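Local structure of cyclodipeptide synthase, BtCDPS (6ZU3) at residues Lys69-Ala74 / Asp149-Arg154; Pro35-Phe40 / Tyr200-Lys205. The protein probably transfers aminoacyl groups from aminoacyl-tRNAs to build cyclic dipeptides, as cyclodipeptide synthases do. All coordinates share one frame; numbering follows the deposited sequence.

Contact 1. Residues Lys69-Ala74 / Asp149-Arg154; sequences KNLLEA and DALSSR
One face of the R154 guanidinium is roofed by a methyl group of L71, whose CD1 sits over the centre of the plane, 3.9 Å from R154 CZ, while the A150 CA lies in plane at the edge. The arginine chain bends at chi2 (108°), which folds it back along its own helix and brings NH1 to the A150 O at 3.3 Å, a weak but straight bond (168°). Its NH2 probably donates to P35 O, so a buried charge keeps polar partners around its rim and offers its flat face to a hydrocarbon. Leucine suits the position because it forks: while CD1 serves the arginine, L71 CD2 meets A150 CB at 4.1 Å. Both helices pack within a Rossmann-like protein, short 68-74 following strand 58-63 and long 137-157 coming later; the axes of segments 69-74 and 149-154 cross at -63° and approach to 10.2 Å. Small A150 and A74 permit the leucines to fill the crossing. L151 CD2 reaches A74 CB at 3.7 Å and also rests against L71 O at 3.8 Å. Helix 167-191 packs against both leucines, Y176 on L71 and A173 on L151. Away from the crossing, K69 NZ grips E73 OE2 at 2.9 Å, on the syn side of the carboxylate but somewhat out of its plane, and E73 also binds H172 and T79.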
loop_
_atom_site.group_PDB
_atom_site.type_symbol
_atom_site.label_atom_id
_atom_site.label_comp_id
_atom_site.label_asym_id
_atom_site.label_seq_id
_atom_site.Cartn_x
_atom_site.Cartn_y
_atom_site.Cartn_z
ATOM N N LYS A 69 -7.130 10.826 5.418
ATOM C CA LYS A 69 -7.999 11.487 6.388
ATOM C C LYS A 69 -9.361 10.807 6.470
ATOM O O LYS A 69 -10.020 10.862 7.515
ATOM C CB LYS A 69 -8.152 12.968 6.046
ATOM C CG LYS A 69 -8.981 13.277 4.818
ATOM C CD LYS A 69 -9.131 14.798 4.671
ATOM C CE LYS A 69 -10.194 15.161 3.651
ATOM N NZ LYS A 69 -11.497 14.505 3.945
ATOM N N ASN A 70 -9.787 10.145 5.392
ATOM C CA ASN A 70 -11.078 9.454 5.419
ATOM C C ASN A 70 -11.097 8.347 6.461
ATOM O O ASN A 70 -12.140 8.091 7.078
ATOM C CB ASN A 70 -11.401 8.884 4.033
ATOM C CG ASN A 70 -11.711 9.966 3.024
ATOM O OD1 ASN A 70 -11.006 10.970 2.948
ATOM N ND2 ASN A 70 -12.790 9.788 2.263
ATOM N N LEU A 71 -9.959 7.682 6.678
ATOM C CA LEU A 71 -9.895 6.620 7.682
ATOM C C LEU A 71 -10.155 7.168 9.075
ATOM O O LEU A 71 -10.800 6.512 9.904
ATOM C CB LEU A 71 -8.529 5.933 7.635
ATOM C CG LEU A 71 -8.099 5.324 6.295
ATOM C CD1 LEU A 71 -6.717 4.706 6.432
ATOM C CD2 LEU A 71 -9.119 4.266 5.836
ATOM N N LEU A 72 -9.644 8.362 9.358
ATOM C CA LEU A 72 -9.892 8.991 10.647
ATOM C C LEU A 72 -11.304 9.551 10.736
ATOM O O LEU A 72 -11.969 9.393 11.766
ATOM C CB LEU A 72 -8.869 10.102 10.888
ATOM C CG LEU A 72 -7.407 9.656 10.848
ATOM C CD1 LEU A 72 -6.497 10.839 11.144
ATOM C CD2 LEU A 72 -7.158 8.528 11.836
ATOM N N GLU A 73 -11.773 10.222 9.676
ATOM C CA GLU A 73 -13.112 10.804 9.708
ATOM C C GLU A 73 -14.173 9.736 9.951
ATOM O O GLU A 73 -15.215 10.018 10.555
ATOM C CB GLU A 73 -13.378 11.555 8.401
ATOM C CG GLU A 73 -12.569 12.847 8.252
ATOM C CD GLU A 73 -12.612 13.406 6.845
ATOM O OE1 GLU A 73 -12.872 12.637 5.892
ATOM O OE2 GLU A 73 -12.362 14.614 6.685
ATOM N N ALA A 74 -13.906 8.500 9.520
ATOM C CA ALA A 74 -14.822 7.388 9.753
ATOM C C ALA A 74 -14.799 6.915 11.202
ATOM O O ALA A 74 -15.815 6.424 11.707
ATOM C CB ALA A 74 -14.474 6.232 8.807
ATOM N N ASP A 149 -11.534 -3.860 6.472
ATOM C CA ASP A 149 -10.249 -4.252 7.047
ATOM C C ASP A 149 -9.488 -3.042 7.565
ATOM O O ASP A 149 -8.912 -3.081 8.662
ATOM C CB ASP A 149 -9.395 -4.966 5.998
ATOM C CG ASP A 149 -9.902 -6.355 5.645
ATOM O OD1 ASP A 149 -10.788 -6.891 6.342
ATOM O OD2 ASP A 149 -9.412 -6.902 4.630
ATOM N N ALA A 150 -9.445 -1.966 6.768
ATOM C CA ALA A 150 -8.715 -0.769 7.170
ATOM C C ALA A 150 -9.354 -0.115 8.387
ATOM O O ALA A 150 -8.648 0.406 9.260
ATOM C CB ALA A 150 -8.641 0.221 6.004
ATOM N N LEU A 151 -10.688 -0.133 8.478
ATOM C CA LEU A 151 -11.321 0.511 9.629
ATOM C C LEU A 151 -11.254 -0.372 10.867
ATOM O O LEU A 151 -11.086 0.136 11.984
ATOM C CB LEU A 151 -12.776 0.876 9.322
ATOM C CG LEU A 151 -13.020 1.949 8.258
ATOM C CD1 LEU A 151 -14.506 2.177 8.076
ATOM C CD2 LEU A 151 -12.307 3.257 8.624
ATOM N N SER A 152 -11.368 -1.694 10.696
ATOM C CA SER A 152 -11.286 -2.592 11.847
ATOM C C SER A 152 -9.914 -2.520 12.501
ATOM O O SER A 152 -9.800 -2.455 13.735
ATOM C CB SER A 152 -11.587 -4.026 11.408
ATOM O OG SER A 152 -12.969 -4.193 11.166
ATOM N N SER A 153 -8.862 -2.528 11.685
ATOM C CA SER A 153 -7.501 -2.438 12.198
ATOM C C SER A 153 -7.297 -1.157 13.003
ATOM O O SER A 153 -6.789 -1.192 14.134
ATOM C CB SER A 153 -6.516 -2.531 11.029
ATOM O OG SER A 153 -5.354 -1.760 11.263
ATOM N N ARG A 154 -7.719 -0.012 12.461
ATOM C CA ARG A 154 -7.474 1.244 13.175
ATOM C C ARG A 154 -8.380 1.400 14.392
ATOM O O ARG A 154 -7.986 2.046 15.375
ATOM C CB ARG A 154 -7.641 2.435 12.235
ATOM C CG ARG A 154 -6.354 2.863 11.562
ATOM C CD ARG A 154 -6.398 2.477 10.115
ATOM N NE ARG A 154 -5.102 2.541 9.453
ATOM C CZ ARG A 154 -4.831 1.880 8.333
ATOM N NH1 ARG A 154 -5.769 1.117 7.785
ATOM N NH2 ARG A 154 -3.637 1.976 7.763
#

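Contact 2. Residues Pro35-Phe40 / Tyr200-Lys205; sequences PFNSKF and YHRPWK
The carboxyl ends of neighbouring parallel strands, 28-32 and 196-200, meet here: N37, K39 and F40 lie in the loop after the first, Y200 ends the second, and H201 and R202 begin the loop after it. Rossmann-like folds commonly place their substrate sites at this edge of the sheet. The first loop is shaped by an Asx turn, in which N37 OD1 accepts from K39 N at 2.9 Å (153°). This bond fixes which end of the amide faces across. With CG anti to the backbone N (chi1 -177°), N37 extends toward the second loop and sets ND2 beside R202 NH2, only 2.9 Å away. Amide and guanidinium are nearly coplanar, so they face edge to edge, but both atoms are donors and no hydrogen bond joins them. With an alanine at N37, K39 N would probably lose its side-chain acceptor, leaving the turn freer to change, and the guanidinium edge would lose its flat neighbour. H201 is the central ring. K39 CE lies over one face, 3.7 Å from H201 CD2, in a CH-pi contact for which a lysine's long methylene chain is well suited. F40 approaches the same imidazole obliquely, CE2 to H201 CE1 at 3.7 Å, and turns its edge to Y200, with F40 CZ and Y200 CE1 3.6 Å apart. H201 ND1 in turn stands over the centre of the Y200 ring, and its NE2 above the R202 guanidinium, toward the rim. F40 is backed by Y44 and L48 of helix 42-55. No hydrogen bond crosses between the segments: ring and methylene packing joins them, H201 NE2 is buried without a partner in the model, and the short approach of the N37 and R202 donors is probably an unfavourable pairing.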
loop_
_atom_site.group_PDB
_atom_site.type_symbol
_atom_site.label_atom_id
_atom_site.label_comp_id
_atom_site.label_asym_id
_atom_site.label_seq_id
_atom_site.Cartn_x
_atom_site.Cartn_y
_atom_site.Cartn_z
ATOM N N PRO A 35 -0.652 4.177 6.956
ATOM C CA PRO A 35 -0.769 5.189 8.007
ATOM C C PRO A 35 -1.587 4.683 9.184
ATOM O O PRO A 35 -2.466 3.830 9.042
ATOM C CB PRO A 35 -1.480 6.346 7.298
ATOM C CG PRO A 35 -2.377 5.649 6.315
ATOM C CD PRO A 35 -1.589 4.417 5.844
ATOM N N PHE A 36 -1.264 5.210 10.367
ATOM C CA PHE A 36 -2.002 4.896 11.593
ATOM C C PHE A 36 -1.948 3.401 11.907
ATOM O O PHE A 36 -2.922 2.801 12.363
ATOM C CB PHE A 36 -3.445 5.411 11.497
ATOM C CG PHE A 36 -3.534 6.792 10.904
ATOM C CD1 PHE A 36 -2.825 7.837 11.469
ATOM C CD2 PHE A 36 -4.280 7.039 9.766
ATOM C CE1 PHE A 36 -2.871 9.101 10.923
ATOM C CE2 PHE A 36 -4.324 8.321 9.216
ATOM C CZ PHE A 36 -3.621 9.335 9.793
ATOM N N ASN A 37 -0.783 2.801 11.662
ATOM C CA ASN A 37 -0.550 1.375 11.871
ATOM C C ASN A 37 0.711 1.244 12.711
ATOM O O ASN A 37 1.790 1.652 12.273
ATOM C CB ASN A 37 -0.418 0.645 10.522
ATOM C CG ASN A 37 -0.246 -0.866 10.669
ATOM O OD1 ASN A 37 0.401 -1.344 11.592
ATOM N ND2 ASN A 37 -0.833 -1.618 9.749
ATOM N N SER A 38 0.581 0.689 13.919
ATOM C CA SER A 38 1.710 0.658 14.846
ATOM C C SER A 38 2.865 -0.206 14.356
ATOM O O SER A 38 3.975 -0.076 14.882
ATOM C CB SER A 38 1.256 0.164 16.220
ATOM O OG SER A 38 0.311 -0.879 16.085
ATOM N N LYS A 39 2.637 -1.069 13.366
ATOM C CA LYS A 39 3.725 -1.855 12.788
ATOM C C LYS A 39 4.848 -0.974 12.244
ATOM O O LYS A 39 6.021 -1.357 12.304
ATOM C CB LYS A 39 3.171 -2.752 11.683
ATOM C CG LYS A 39 4.207 -3.474 10.855
ATOM C CD LYS A 39 4.760 -4.638 11.628
ATOM C CE LYS A 39 4.907 -5.877 10.775
ATOM N NZ LYS A 39 5.082 -7.038 11.687
ATOM N N PHE A 40 4.523 0.211 11.722
ATOM C CA PHE A 40 5.512 1.015 11.003
ATOM C C PHE A 40 6.216 2.008 11.935
ATOM O O PHE A 40 6.144 3.224 11.792
ATOM C CB PHE A 40 4.854 1.697 9.810
ATOM C CG PHE A 40 4.419 0.717 8.754
ATOM C CD1 PHE A 40 5.311 0.274 7.795
ATOM C CD2 PHE A 40 3.140 0.190 8.769
ATOM C CE1 PHE A 40 4.915 -0.662 6.845
ATOM C CE2 PHE A 40 2.737 -0.741 7.823
ATOM C CZ PHE A 40 3.628 -1.172 6.864
ATOM N N TYR A 200 4.239 -5.744 1.337
ATOM C CA TYR A 200 3.463 -5.445 2.531
ATOM C C TYR A 200 3.505 -6.692 3.401
ATOM O O TYR A 200 3.882 -7.769 2.942
ATOM C CB TYR A 200 2.032 -5.040 2.163
ATOM C CG TYR A 200 1.263 -4.374 3.285
ATOM C CD1 TYR A 200 1.667 -3.146 3.795
ATOM C CD2 TYR A 200 0.124 -4.968 3.813
ATOM C CE1 TYR A 200 0.958 -2.529 4.832
ATOM C CE2 TYR A 200 -0.586 -4.363 4.850
ATOM C CZ TYR A 200 -0.166 -3.144 5.349
ATOM O OH TYR A 200 -0.878 -2.550 6.375
ATOM N N HIS A 201 3.129 -6.544 4.668
ATOM C CA HIS A 201 3.287 -7.643 5.609
ATOM C C HIS A 201 2.021 -8.473 5.776
ATOM O O HIS A 201 2.007 -9.381 6.607
ATOM C CB HIS A 201 3.745 -7.116 6.975
ATOM C CG HIS A 201 2.775 -6.173 7.605
ATOM N ND1 HIS A 201 2.607 -4.878 7.165
ATOM C CD2 HIS A 201 1.918 -6.334 8.643
ATOM C CE1 HIS A 201 1.683 -4.283 7.897
ATOM N NE2 HIS A 201 1.252 -5.144 8.803
ATOM N N ARG A 202 0.999 -8.187 4.992
ATOM C CA ARG A 202 -0.271 -8.920 5.119
ATOM C C ARG A 202 -0.757 -9.376 3.750
ATOM O O ARG A 202 -0.477 -8.739 2.785
ATOM C CB ARG A 202 -1.342 -8.055 5.787
ATOM C CG ARG A 202 -1.174 -7.883 7.286
ATOM C CD ARG A 202 -2.331 -7.196 7.983
ATOM N NE ARG A 202 -1.877 -6.357 9.094
ATOM C CZ ARG A 202 -1.952 -5.027 9.197
ATOM N NH1 ARG A 202 -2.552 -4.302 8.259
ATOM N NH2 ARG A 202 -1.406 -4.459 10.255
ATOM N N PRO A 203 -1.474 -10.503 3.672
ATOM C CA PRO A 203 -2.066 -10.942 2.407
ATOM C C PRO A 203 -3.052 -9.915 1.875
ATOM O O PRO A 203 -3.649 -9.136 2.619
ATOM C CB PRO A 203 -2.780 -12.253 2.777
ATOM C CG PRO A 203 -2.141 -12.701 4.022
ATOM C CD PRO A 203 -1.713 -11.470 4.758
ATOM N N TRP A 204 -3.232 -9.942 0.559
ATOM C CA TRP A 204 -4.174 -9.072 -0.133
ATOM C C TRP A 204 -5.240 -9.969 -0.765
ATOM O O TRP A 204 -5.046 -10.495 -1.865
ATOM C CB TRP A 204 -3.437 -8.221 -1.159
ATOM C CG TRP A 204 -4.308 -7.342 -1.997
ATOM C CD1 TRP A 204 -5.445 -6.681 -1.611
ATOM C CD2 TRP A 204 -4.102 -7.032 -3.369
ATOM N NE1 TRP A 204 -5.953 -5.970 -2.676
ATOM C CE2 TRP A 204 -5.147 -6.174 -3.768
ATOM C CE3 TRP A 204 -3.123 -7.391 -4.306
ATOM C CZ2 TRP A 204 -5.250 -5.685 -5.066
ATOM C CZ3 TRP A 204 -3.227 -6.914 -5.586
ATOM C CH2 TRP A 204 -4.287 -6.064 -5.962
ATOM N N LYS A 205 -6.360 -10.147 -0.056
ATOM C CA LYS A 205 -7.379 -11.102 -0.495
ATOM C C LYS A 205 -7.965 -10.722 -1.852
ATOM O O LYS A 205 -8.212 -11.595 -2.692
ATOM C CB LYS A 205 -8.491 -11.201 0.554
ATOM C CG LYS A 205 -9.662 -12.099 0.159
ATOM C CD LYS A 205 -10.975 -11.332 0.271
ATOM C CE LYS A 205 -11.069 -10.325 -0.873
ATOM N NZ LYS A 205 -12.414 -9.790 -1.155
#

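Contact 1 is a buried crossing of two helices, about 14 Å from the chain centre, whereas contact 2, about 8 Å from that centre, is a surface meeting of loops at the strand ends. Aliphatic groups do most of the work in the first; aromatic rings and donor-rich polar groups do it in the second. Each includes an arginine: that of contact 1 has backbone carbonyl partners, while that of contact 2 lies against another donor. The two sites adjoin, their centres about 13 Å apart: the arginine of contact 1 has its strongest polar partner in the loop of contact 2, and L72 packs on F36, so the helix pair backs the start of the loop 35-40.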